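Local coordinates for protein putative peptidase (Bacteroides fragilis, PDB 5DYN) that is a clostripain-family cysteine protease that probably cleaves and thereby activates the Bacteroides fragilis toxin, at residues T135-F140 and P216-P221. Numbering follows the deposited sequence.
Sequences TGKQNF and PRMSAP
Asn-139 makes the one hydrogen bond between the loop 135-140 and the type I turn of 216-221. Its CG lies beside its own backbone N and anti to the carbonyl carbon (chi1 -80°), which carries the amide across to the second loop. There OD1 accepts the backbone N-H of Met-218 at 3.0 Å from Met-218 N. The bond is nearly straight, 164° at the hydrogen, and the donor lies in the carbonyl plane on a lone pair, which helps fix the rotation of the amide. Arg-217 CA brushes the same oxygen, 3.4 Å from Asn-139 OD1, while the amide crosses the Met-218 side chain obliquely, with Asn-139 ND2 3.8 Å from Met-218 CB.

Met-218 answers in the other direction. Its CG is also beside the backbone N, and a bend at chi2 (-63°) turns the thioether toward the first loop. The methyl CE ends on the backbone, 3.3 Å from Lys-137 O and 3.8 Å from Gln-138 CA. Lys-137, fully extended, crosses Met-218 at a slant and meets it through its aliphatic root, with Lys-137 CG 3.9 Å from Met-218 CE. Pro-216 O approaches the edge of the Phe-140 ring near its plane, 4.2 Å from Phe-140 CD1.

The turn, Arg-217 to Ala-220, is closed by the hydrogen bond from Ala-220 N to Arg-217 O, and Ala-220 is the N-cap residue of helix 221-227. The guanidinium of Arg-217 leads away, hydrogen-bonding Ile-215 O through NH2 and Gln-155 O through NH1. Phe-140 and Pro-216 both pack on Trp-243, so this surface contact of the clostripain-family region ties the loop after helix 130-133 to the link between strand 212-213 and helix 221-227.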
# COMPACT_ATOMS: atom_id res chain seq x y z
N THR B 135 -12.03 -24.77 -13.51
CA THR B 135 -12.82 -25.93 -13.11
C THR B 135 -11.96 -27.04 -12.52
O THR B 135 -12.46 -27.89 -11.78
CB THR B 135 -13.63 -26.48 -14.30
OG1 THR B 135 -12.74 -26.75 -15.39
CG2 THR B 135 -14.68 -25.47 -14.74
N GLY B 136 -10.67 -27.03 -12.85
CA GLY B 136 -9.75 -28.04 -12.35
C GLY B 136 -8.65 -27.47 -11.47
O GLY B 136 -8.54 -26.25 -11.31
N LYS B 137 -7.84 -28.35 -10.90
CA LYS B 137 -6.73 -27.95 -10.04
C LYS B 137 -5.39 -28.21 -10.72
O LYS B 137 -4.94 -29.36 -10.79
CB LYS B 137 -6.79 -28.68 -8.69
CG LYS B 137 -5.65 -28.34 -7.74
CD LYS B 137 -5.87 -28.97 -6.38
CE LYS B 137 -4.69 -28.72 -5.45
NZ LYS B 137 -4.85 -29.43 -4.15
N GLN B 138 -4.76 -27.15 -11.20
CA GLN B 138 -3.57 -27.26 -12.02
C GLN B 138 -2.84 -25.92 -12.13
O GLN B 138 -3.48 -24.87 -12.19
CB GLN B 138 -3.94 -27.78 -13.41
CG GLN B 138 -2.84 -27.69 -14.46
CD GLN B 138 -3.28 -28.23 -15.80
OE1 GLN B 138 -2.96 -29.37 -16.16
NE2 GLN B 138 -4.02 -27.43 -16.56
N ASN B 139 -1.51 -25.96 -12.13
CA ASN B 139 -0.71 -24.76 -12.36
C ASN B 139 -1.13 -24.05 -13.65
O ASN B 139 -1.39 -24.69 -14.67
CB ASN B 139 0.78 -25.10 -12.42
CG ASN B 139 1.39 -25.26 -11.04
OD1 ASN B 139 0.86 -24.74 -10.05
ND2 ASN B 139 2.51 -25.97 -10.96
N PHE B 140 -1.18 -22.73 -13.59
CA PHE B 140 -1.65 -21.93 -14.71
C PHE B 140 -0.52 -21.65 -15.71
O PHE B 140 0.66 -21.69 -15.35
CB PHE B 140 -2.25 -20.62 -14.22
CG PHE B 140 -3.49 -20.79 -13.37
CD1 PHE B 140 -3.39 -21.12 -12.03
CD2 PHE B 140 -4.75 -20.62 -13.93
CE1 PHE B 140 -4.53 -21.27 -11.25
CE2 PHE B 140 -5.89 -20.78 -13.16
CZ PHE B 140 -5.78 -21.10 -11.82
N PRO B 216 -2.86 -19.48 -6.94
CA PRO B 216 -2.49 -20.77 -6.36
C PRO B 216 -1.43 -21.50 -7.18
O PRO B 216 -1.34 -21.32 -8.39
CB PRO B 216 -3.81 -21.54 -6.35
CG PRO B 216 -4.86 -20.49 -6.30
CD PRO B 216 -4.31 -19.36 -7.13
N ARG B 217 -0.63 -22.31 -6.50
CA ARG B 217 0.48 -23.02 -7.14
C ARG B 217 0.72 -24.33 -6.40
O ARG B 217 0.60 -24.39 -5.17
CB ARG B 217 1.74 -22.16 -7.13
CG ARG B 217 2.22 -21.84 -5.73
CD ARG B 217 2.84 -20.47 -5.64
NE ARG B 217 1.93 -19.43 -6.10
CZ ARG B 217 2.32 -18.18 -6.35
NH1 ARG B 217 3.58 -17.84 -6.17
NH2 ARG B 217 1.44 -17.28 -6.77
N MET B 218 1.05 -25.38 -7.14
CA MET B 218 1.27 -26.70 -6.57
C MET B 218 2.39 -26.70 -5.53
O MET B 218 2.36 -27.46 -4.57
CB MET B 218 1.60 -27.71 -7.67
CG MET B 218 0.44 -28.04 -8.59
SD MET B 218 -0.93 -28.83 -7.73
CE MET B 218 -2.10 -29.05 -9.07
N SER B 219 3.37 -25.82 -5.72
CA SER B 219 4.56 -25.80 -4.88
C SER B 219 4.29 -25.30 -3.46
O SER B 219 5.03 -25.62 -2.54
CB SER B 219 5.65 -24.94 -5.52
OG SER B 219 5.20 -23.61 -5.71
N ALA B 220 3.23 -24.51 -3.30
CA ALA B 220 2.98 -23.85 -2.02
C ALA B 220 1.59 -24.15 -1.46
O ALA B 220 0.74 -23.25 -1.38
CB ALA B 220 3.18 -22.35 -2.16
N PRO B 221 1.35 -25.40 -1.04
CA PRO B 221 0.03 -25.79 -0.52
C PRO B 221 -0.32 -25.06 0.77
O PRO B 221 -1.48 -24.70 0.99
CB PRO B 221 0.19 -27.30 -0.26
CG PRO B 221 1.66 -27.48 -0.03
CD PRO B 221 2.34 -26.49 -0.92